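Local structure of Glyco_hydro_cc domain-containing protein (Pseudomonas viridiflava, 6UAV) at residues A[56-60]-A[90-94]; A[166-171]-A[213-217]. The protein probably cleaves beta-1,3-glucan chains internally, as an endo-beta-1,3-glucanase of glycoside hydrolase family 128 with a TIM-barrel catalytic core. One frame throughout, in Å; residues are numbered along the deposited sequence.

Interaction 1 (A[56-60]-A[90-94]); sequences VWNAN and QANMT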
ATOM      1  N   VAL A  56      10.380   1.669  -0.939  1.00 12.26           N
ATOM      2  CA  VAL A  56      11.488   0.929  -1.581  1.00 12.02           C
ATOM      3  C   VAL A  56      10.841  -0.182  -2.354  1.00 12.16           C
ATOM      4  O   VAL A  56      10.290  -1.128  -1.720  1.00 11.50           O
ATOM      5  CB  VAL A  56      12.464   0.394  -0.514  1.00 12.26           C
ATOM      6  CG1 VAL A  56      13.522  -0.464  -1.167  1.00 12.96           C
ATOM      7  CG2 VAL A  56      13.093   1.534   0.231  1.00 12.95           C
ATOM      8  N   TRP A  57      10.895  -0.103  -3.657  1.00 12.73           N
ATOM      9  CA  TRP A  57      10.121  -1.024  -4.515  1.00 13.78           C
ATOM     10  C   TRP A  57      10.773  -2.401  -4.535  1.00 14.40           C
ATOM     11  O   TRP A  57      10.036  -3.420  -4.389  1.00 13.78           O
ATOM     12  CB  TRP A  57       9.951  -0.416  -5.909  1.00 15.34           C
ATOM     13  CG  TRP A  57       8.812  -1.010  -6.698  1.00 15.79           C
ATOM     14  CD1 TRP A  57       7.484  -0.701  -6.689  1.00 15.18           C
ATOM     15  CD2 TRP A  57       9.000  -1.928  -7.770  1.00 16.38           C
ATOM     16  NE1 TRP A  57       6.813  -1.425  -7.633  1.00 17.04           N
ATOM     17  CE2 TRP A  57       7.738  -2.168  -8.335  1.00 16.55           C
ATOM     18  CE3 TRP A  57      10.140  -2.560  -8.295  1.00 17.28           C
ATOM     19  CZ2 TRP A  57       7.559  -3.091  -9.351  1.00 16.61           C
ATOM     20  CZ3 TRP A  57       9.958  -3.429  -9.346  1.00 18.37           C
ATOM     21  CH2 TRP A  57       8.689  -3.663  -9.894  1.00 18.27           C
ATOM     22  N   ASN A  58      12.089  -2.466  -4.739  1.00 15.31           N
ATOM     23  CA  ASN A  58      12.825  -3.747  -4.806  1.00 15.65           C
ATOM     24  C   ASN A  58      14.242  -3.474  -4.293  1.00 15.59           C
ATOM     25  O   ASN A  58      14.419  -2.463  -3.564  1.00 15.05           O
ATOM     26  CB  ASN A  58      12.723  -4.392  -6.194  1.00 17.41           C
ATOM     27  CG  ASN A  58      13.476  -3.626  -7.249  1.00 18.04           C
ATOM     28  OD1 ASN A  58      14.033  -2.589  -6.935  1.00 18.94           O
ATOM     29  ND2 ASN A  58      13.451  -4.084  -8.493  1.00 20.13           N
ATOM     30  N   ALA A  59      15.214  -4.347  -4.571  1.00 15.26           N
ATOM     31  CA  ALA A  59      16.587  -4.172  -4.025  1.00 17.11           C
ATOM     32  C   ALA A  59      17.350  -3.071  -4.782  1.00 17.51           C
ATOM     33  O   ALA A  59      18.501  -2.785  -4.415  1.00 17.73           O
ATOM     34  CB  ALA A  59      17.333  -5.468  -4.054  1.00 17.12           C
ATOM     35  N   ASN A  60      16.788  -2.485  -5.824  1.00 18.93           N
ATOM     36  CA  ASN A  60      17.443  -1.355  -6.558  1.00 21.33           C
ATOM     37  C   ASN A  60      17.164  -0.079  -5.764  1.00 20.68           C
ATOM     38  O   ASN A  60      16.093   0.549  -5.955  1.00 22.25           O
ATOM     39  CB  ASN A  60      16.938  -1.227  -7.981  1.00 23.81           C
ATOM     40  CG  ASN A  60      17.910  -0.524  -8.899  1.00 29.25           C
ATOM     41  OD1 ASN A  60      18.960  -0.035  -8.463  1.00 35.00           O
ATOM     42  ND2 ASN A  60      17.544  -0.450 -10.172  1.00 30.97           N
ATOM     43  N   GLN A  90       6.344  -7.729 -10.841  1.00 14.81           N
ATOM     44  CA  GLN A  90       6.500  -6.661  -9.835  1.00 13.85           C
ATOM     45  C   GLN A  90       7.913  -6.793  -9.215  1.00 13.97           C
ATOM     46  O   GLN A  90       8.877  -6.992  -9.979  1.00 14.40           O
ATOM     47  CB  GLN A  90       5.387  -6.781  -8.825  1.00 14.73           C
ATOM     48  CG  GLN A  90       3.998  -6.586  -9.432  1.00 14.88           C
ATOM     49  CD  GLN A  90       3.809  -5.189  -9.940  1.00 16.35           C
ATOM     50  OE1 GLN A  90       4.387  -4.244  -9.443  1.00 16.42           O
ATOM     51  NE2 GLN A  90       2.945  -5.038 -10.932  1.00 20.16           N
ATOM     52  N   ALA A  91       8.071  -6.699  -7.896  1.00 13.37           N
ATOM     53  CA  ALA A  91       9.395  -6.720  -7.266  1.00 13.32           C
ATOM     54  C   ALA A  91      10.153  -7.991  -7.664  1.00 14.11           C
ATOM     55  O   ALA A  91      11.420  -7.921  -7.787  1.00 15.58           O
ATOM     56  CB  ALA A  91       9.280  -6.523  -5.772  1.00 12.96           C
ATOM     57  N   ASN A  92       9.466  -9.139  -7.813  1.00 13.70           N
ATOM     58  CA  ASN A  92      10.103 -10.351  -8.347  1.00 14.10           C
ATOM     59  C   ASN A  92      11.332 -10.668  -7.494  1.00 14.01           C
ATOM     60  O   ASN A  92      12.448 -10.820  -8.040  1.00 14.08           O
ATOM     61  CB  ASN A  92      10.427 -10.156  -9.814  1.00 14.86           C
ATOM     62  CG  ASN A  92      10.804 -11.444 -10.490  1.00 15.81           C
ATOM     63  OD1 ASN A  92      10.467 -12.520 -10.014  1.00 15.73           O
ATOM     64  ND2 ASN A  92      11.569 -11.326 -11.564  1.00 17.74           N
ATOM     65  N   MET A  93      11.149 -10.835  -6.186  1.00 13.12           N
ATOM     66  CA  MET A  93      12.297 -11.138  -5.272  1.00 13.68           C
ATOM     67  C   MET A  93      12.032 -12.503  -4.650  1.00 13.40           C
ATOM     68  O   MET A  93      10.990 -12.696  -4.012  1.00 13.29           O
ATOM     69  CB  MET A  93      12.434 -10.064  -4.201  1.00 13.53           C
ATOM     70  CG  MET A  93      12.967  -8.755  -4.819  1.00 14.48           C
ATOM     71  SD  MET A  93      13.094  -7.490  -3.589  1.00 15.55           S
ATOM     72  CE  MET A  93      14.585  -8.003  -2.735  1.00 17.76           C
ATOM     73  N   THR A  94      12.972 -13.412  -4.771  1.00 13.58           N
ATOM     74  CA  THR A  94      12.872 -14.688  -4.041  1.00 13.94           C
ATOM     75  C   THR A  94      12.940 -14.431  -2.549  1.00 12.68           C
ATOM     76  O   THR A  94      13.378 -13.367  -2.087  1.00 12.68           O
ATOM     77  CB  THR A  94      13.984 -15.641  -4.457  1.00 14.82           C
ATOM     78  OG1 THR A  94      15.208 -15.026  -4.043  1.00 14.62           O
ATOM     79  CG2 THR A  94      13.989 -15.931  -5.953  1.00 15.93           C
TER
HETATM   80  O   HOH W   1       4.398  -1.539  -9.336  1.00 24.94           O
HETATM   81  O   HOH W   2      12.058  -6.398  -9.852  1.00 33.13           O
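Loops 56-60 and 90-94 run side by side with their touching parts 30° apart in direction, closest where the CA atoms of N58 and A91 lie 5.2 Å apart. W57 makes the broadest contact from its loop. With CG anti to the backbone N (chi1 -160°), the indole swings across to the backbone of Q90 and A91, and its six-membered ring takes a CH-pi contact from A91 CA, 4.2 Å from the ring centroid and over the face. A large flat ring suits this place because it can lie against bare main chain, and the small A91 methyl fits against W57 O and N58 CB while its CA meets the ring. The side chain of Q90 crosses the indole at about a right angle, its amide plane turned 65° from the ring, with OE1 3.4 Å from W57 CZ2. A water links the indole N-H to the amide oxygen, accepting from W57 NE1 at 3.0 Å and donating to Q90 OE1 at 2.7 Å. A second water accepts from N58 ND2 and lies within hydrogen-bonding reach of A91 O, probably donating to it. The other end of the N58 amide works locally: OD1 accepts from N60 N at 3.0 Å, from above the carbonyl plane, in an Asx turn. Past A91, M93 lays its flexible thioether against N58 and A59. The bend at chi3 carries CE to within 4.0 Å of A59 CB, while SD rests 3.9 Å from N58 CA. These are neighbouring beta-alpha loops of a TIM barrel, at the C-terminal ends of strands 51-56 and 78-81, and each is bonded through its backbone to N83. Helix 95-112, capped at its start by T94, closes the apolar end, where its L101 touches both A59 and M93.

Interaction 2 (A[166-171]-A[213-217]); sequences LSSMLD and MLERR
R217 reaches D171 through an almost straight run to CD and then a bend at chi3 of 82°, which turns its guanidinium across the side of helix 166-173, beside L170 and D171. D171, its CG anti to the carbonyl carbon (chi1 -74°), presents OD1 to the end-on pair of nitrogens. R217 NH1 donates to D171 OD1 at 3.0 Å and R217 NH2 donates to the same oxygen at 3.1 Å, so one carboxylate atom takes both bonds of the salt bridge. That oxygen lies close to the guanidinium plane, yet the two flat groups are twisted 46° apart. One face of the guanidinium rests on L170, whose CB is 3.6 Å above the plane; arginine suits this border because its flat head can cover an aliphatic side chain while its rim bonds to an acid. R217 NE has a further salt bridge to D219, so two acids engage the guanidinium, which probably restricts its rotation.

Next to the ion pair the contact is apolar. The doubly bent chain of M213 carries CE to L166 CG at 3.7 Å, and its SD passes S167 CB at 3.9 Å, where a small serine lets the thioether close in. L214 CD2 meets L170 CD1 at 3.9 Å and also touches L166 CD2, the branched leucines packing between the helices. L170 and L214 both continue onto V182 and V220 of the barrel strands. Such packing of successive outer helices, here 166-173 and 200-216, over the strands between and beside them is characteristic of the (beta/alpha)8 TIM barrel.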
ATOM      1  N   LEU A 166     -11.188 -10.303   0.957  1.00 14.37           N
ATOM      2  CA  LEU A 166     -10.046  -9.620   1.597  1.00 14.17           C
ATOM      3  C   LEU A 166      -9.970  -9.932   3.110  1.00 14.59           C
ATOM      4  O   LEU A 166      -8.872 -10.245   3.620  1.00 13.58           O
ATOM      5  CB  LEU A 166     -10.104  -8.124   1.292  1.00 14.03           C
ATOM      6  CG  LEU A 166      -9.167  -7.258   2.109  1.00 13.91           C
ATOM      7  CD1 LEU A 166      -7.688  -7.664   1.928  1.00 14.26           C
ATOM      8  CD2 LEU A 166      -9.371  -5.840   1.708  1.00 13.72           C
ATOM      9  N   SER A 167     -11.063  -9.863   3.869  1.00 15.41           N
ATOM     10  CA  SER A 167     -11.034 -10.182   5.320  1.00 15.94           C
ATOM     11  C   SER A 167     -10.473 -11.606   5.548  1.00 15.79           C
ATOM     12  O   SER A 167      -9.700 -11.794   6.483  1.00 15.84           O
ATOM     13  CB  SER A 167     -12.371  -9.997   5.977  1.00 17.65           C
ATOM     14  OG  SER A 167     -13.265 -10.972   5.475  1.00 20.32           O
ATOM     15  N   SER A 168     -10.757 -12.565   4.661  1.00 16.00           N
ATOM     16  CA  SER A 168     -10.337 -13.972   4.817  1.00 16.14           C
ATOM     17  C   SER A 168      -8.813 -14.034   4.583  1.00 15.64           C
ATOM     18  O   SER A 168      -8.108 -14.774   5.325  1.00 15.11           O
ATOM     19  CB  SER A 168     -11.152 -14.865   3.917  1.00 17.28           C
ATOM     20  OG  SER A 168     -10.665 -14.885   2.598  1.00 17.52           O
ATOM     21  N   MET A 169      -8.299 -13.212   3.666  1.00 14.64           N
ATOM     22  CA  MET A 169      -6.860 -13.198   3.387  1.00 14.47           C
ATOM     23  C   MET A 169      -6.139 -12.537   4.587  1.00 14.29           C
ATOM     24  O   MET A 169      -5.066 -13.013   4.993  1.00 13.22           O
ATOM     25  CB  MET A 169      -6.557 -12.485   2.079  1.00 14.79           C
ATOM     26  CG  MET A 169      -7.006 -13.220   0.849  1.00 16.36           C
ATOM     27  SD  MET A 169      -6.509 -14.935   0.733  1.00 18.98           S
ATOM     28  CE  MET A 169      -4.762 -14.785   0.455  1.00 19.03           C
ATOM     29  N   LEU A 170      -6.679 -11.469   5.165  1.00 14.19           N
ATOM     30  CA  LEU A 170      -6.086 -10.870   6.386  1.00 14.21           C
ATOM     31  C   LEU A 170      -6.146 -11.885   7.531  1.00 15.31           C
ATOM     32  O   LEU A 170      -5.141 -11.980   8.298  1.00 15.11           O
ATOM     33  CB  LEU A 170      -6.762  -9.558   6.744  1.00 14.42           C
ATOM     34  CG  LEU A 170      -6.675  -8.478   5.652  1.00 14.15           C
ATOM     35  CD1 LEU A 170      -7.387  -7.212   6.115  1.00 14.34           C
ATOM     36  CD2 LEU A 170      -5.233  -8.199   5.208  1.00 14.06           C
ATOM     37  N   ASP A 171      -7.243 -12.615   7.687  1.00 15.35           N
ATOM     38  CA  ASP A 171      -7.300 -13.657   8.765  1.00 16.88           C
ATOM     39  C   ASP A 171      -6.201 -14.677   8.530  1.00 16.34           C
ATOM     40  O   ASP A 171      -5.478 -15.050   9.511  1.00 17.57           O
ATOM     41  CB  ASP A 171      -8.677 -14.282   8.893  1.00 17.58           C
ATOM     42  CG  ASP A 171      -9.701 -13.389   9.549  1.00 18.87           C
ATOM     43  OD1 ASP A 171      -9.293 -12.275  10.008  1.00 18.99           O
ATOM     44  OD2 ASP A 171     -10.897 -13.809   9.602  1.00 19.98           O
ATOM     45  N   MET A 213     -15.069  -2.714   6.503  1.00 15.58           N
ATOM     46  CA  MET A 213     -14.362  -3.843   7.131  1.00 16.38           C
ATOM     47  C   MET A 213     -12.962  -3.365   7.570  1.00 15.23           C
ATOM     48  O   MET A 213     -12.587  -3.645   8.744  1.00 15.29           O
ATOM     49  CB  MET A 213     -14.313  -5.004   6.139  1.00 16.32           C
ATOM     50  CG  MET A 213     -13.588  -6.228   6.646  1.00 16.45           C
ATOM     51  SD  MET A 213     -11.821  -6.154   6.329  1.00 16.17           S
ATOM     52  CE  MET A 213     -11.793  -6.226   4.545  1.00 15.97           C
ATOM     53  N   LEU A 214     -12.254  -2.596   6.738  1.00 14.28           N
ATOM     54  CA  LEU A 214     -10.862  -2.181   7.032  1.00 13.89           C
ATOM     55  C   LEU A 214     -10.862  -1.148   8.162  1.00 14.29           C
ATOM     56  O   LEU A 214      -9.963  -1.217   8.979  1.00 15.65           O
ATOM     57  CB  LEU A 214     -10.183  -1.656   5.785  1.00 13.85           C
ATOM     58  CG  LEU A 214      -9.953  -2.688   4.689  1.00 13.29           C
ATOM     59  CD1 LEU A 214      -9.476  -1.982   3.417  1.00 14.16           C
ATOM     60  CD2 LEU A 214      -8.945  -3.797   5.086  1.00 13.26           C
ATOM     61  N   GLU A 215     -11.846  -0.255   8.190  1.00 14.59           N
ATOM     62  CA  GLU A 215     -12.007   0.734   9.266  1.00 15.34           C
ATOM     63  C   GLU A 215     -12.232  -0.012  10.591  1.00 16.49           C
ATOM     64  O   GLU A 215     -11.730   0.461  11.615  1.00 16.56           O
ATOM     65  CB  GLU A 215     -13.140   1.696   8.931  1.00 15.95           C
ATOM     66  CG  GLU A 215     -12.745   2.758   7.896  1.00 15.48           C
ATOM     67  CD  GLU A 215     -11.777   3.822   8.375  1.00 15.43           C
ATOM     68  OE1 GLU A 215     -11.621   3.966   9.643  1.00 16.06           O
ATOM     69  OE2 GLU A 215     -11.242   4.546   7.500  1.00 15.51           O
ATOM     70  N   ARG A 216     -13.029  -1.089  10.574  1.00 17.24           N
ATOM     71  CA  ARG A 216     -13.438  -1.792  11.813  1.00 18.90           C
ATOM     72  C   ARG A 216     -12.342  -2.738  12.285  1.00 18.89           C
ATOM     73  O   ARG A 216     -12.375  -3.029  13.444  1.00 20.65           O
ATOM     74  CB  ARG A 216     -14.812  -2.466  11.679  1.00 20.97           C
ATOM     75  CG  ARG A 216     -15.889  -1.406  11.470  1.00 23.28           C
ATOM     76  CD  ARG A 216     -17.306  -1.942  11.431  1.00 26.28           C
ATOM     77  NE  ARG A 216     -18.251  -0.821  11.334  1.00 27.27           N
ATOM     78  CZ  ARG A 216     -19.534  -1.004  11.060  1.00 30.45           C
ATOM     79  NH1 ARG A 216     -19.973  -2.242  10.887  1.00 30.79           N
ATOM     80  NH2 ARG A 216     -20.347   0.029  10.956  1.00 31.12           N
ATOM     81  N   ARG A 217     -11.384  -3.149  11.459  1.00 17.18           N
ATOM     82  CA  ARG A 217     -10.297  -4.042  11.930  1.00 17.20           C
ATOM     83  C   ARG A 217      -9.240  -3.247  12.698  1.00 17.04           C
ATOM     84  O   ARG A 217      -8.573  -2.360  12.089  1.00 15.86           O
ATOM     85  CB  ARG A 217      -9.627  -4.734  10.755  1.00 16.28           C
ATOM     86  CG  ARG A 217     -10.409  -5.883  10.187  1.00 17.02           C
ATOM     87  CD  ARG A 217      -9.581  -6.600   9.139  1.00 17.25           C
ATOM     88  NE  ARG A 217      -8.647  -7.544   9.697  1.00 17.11           N
ATOM     89  CZ  ARG A 217      -8.793  -8.870   9.748  1.00 17.95           C
ATOM     90  NH1 ARG A 217      -9.849  -9.473   9.191  1.00 18.42           N
ATOM     91  NH2 ARG A 217      -7.781  -9.575  10.199  1.00 17.91           N
TER

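Overall arrangement
Both contacts belong to a single eight-stranded parallel barrel and come in series along the chain, with all of interaction 1 preceding interaction 2. Their centres are 26 Å apart and their nearest atoms about 16 Å, so they do not touch. Interaction 1 joins the loops that follow the third and fourth strands, 51-56 and 78-81, at the C-terminal end of the barrel strands, where TIM-barrel enzymes carry their active sites. Interaction 2 instead joins the helices that follow the sixth and seventh strands, 156-161 and 180-185, in the outer layer. One therefore links loops beyond the strand ends, while the other fastens the helical shell to the barrel wall.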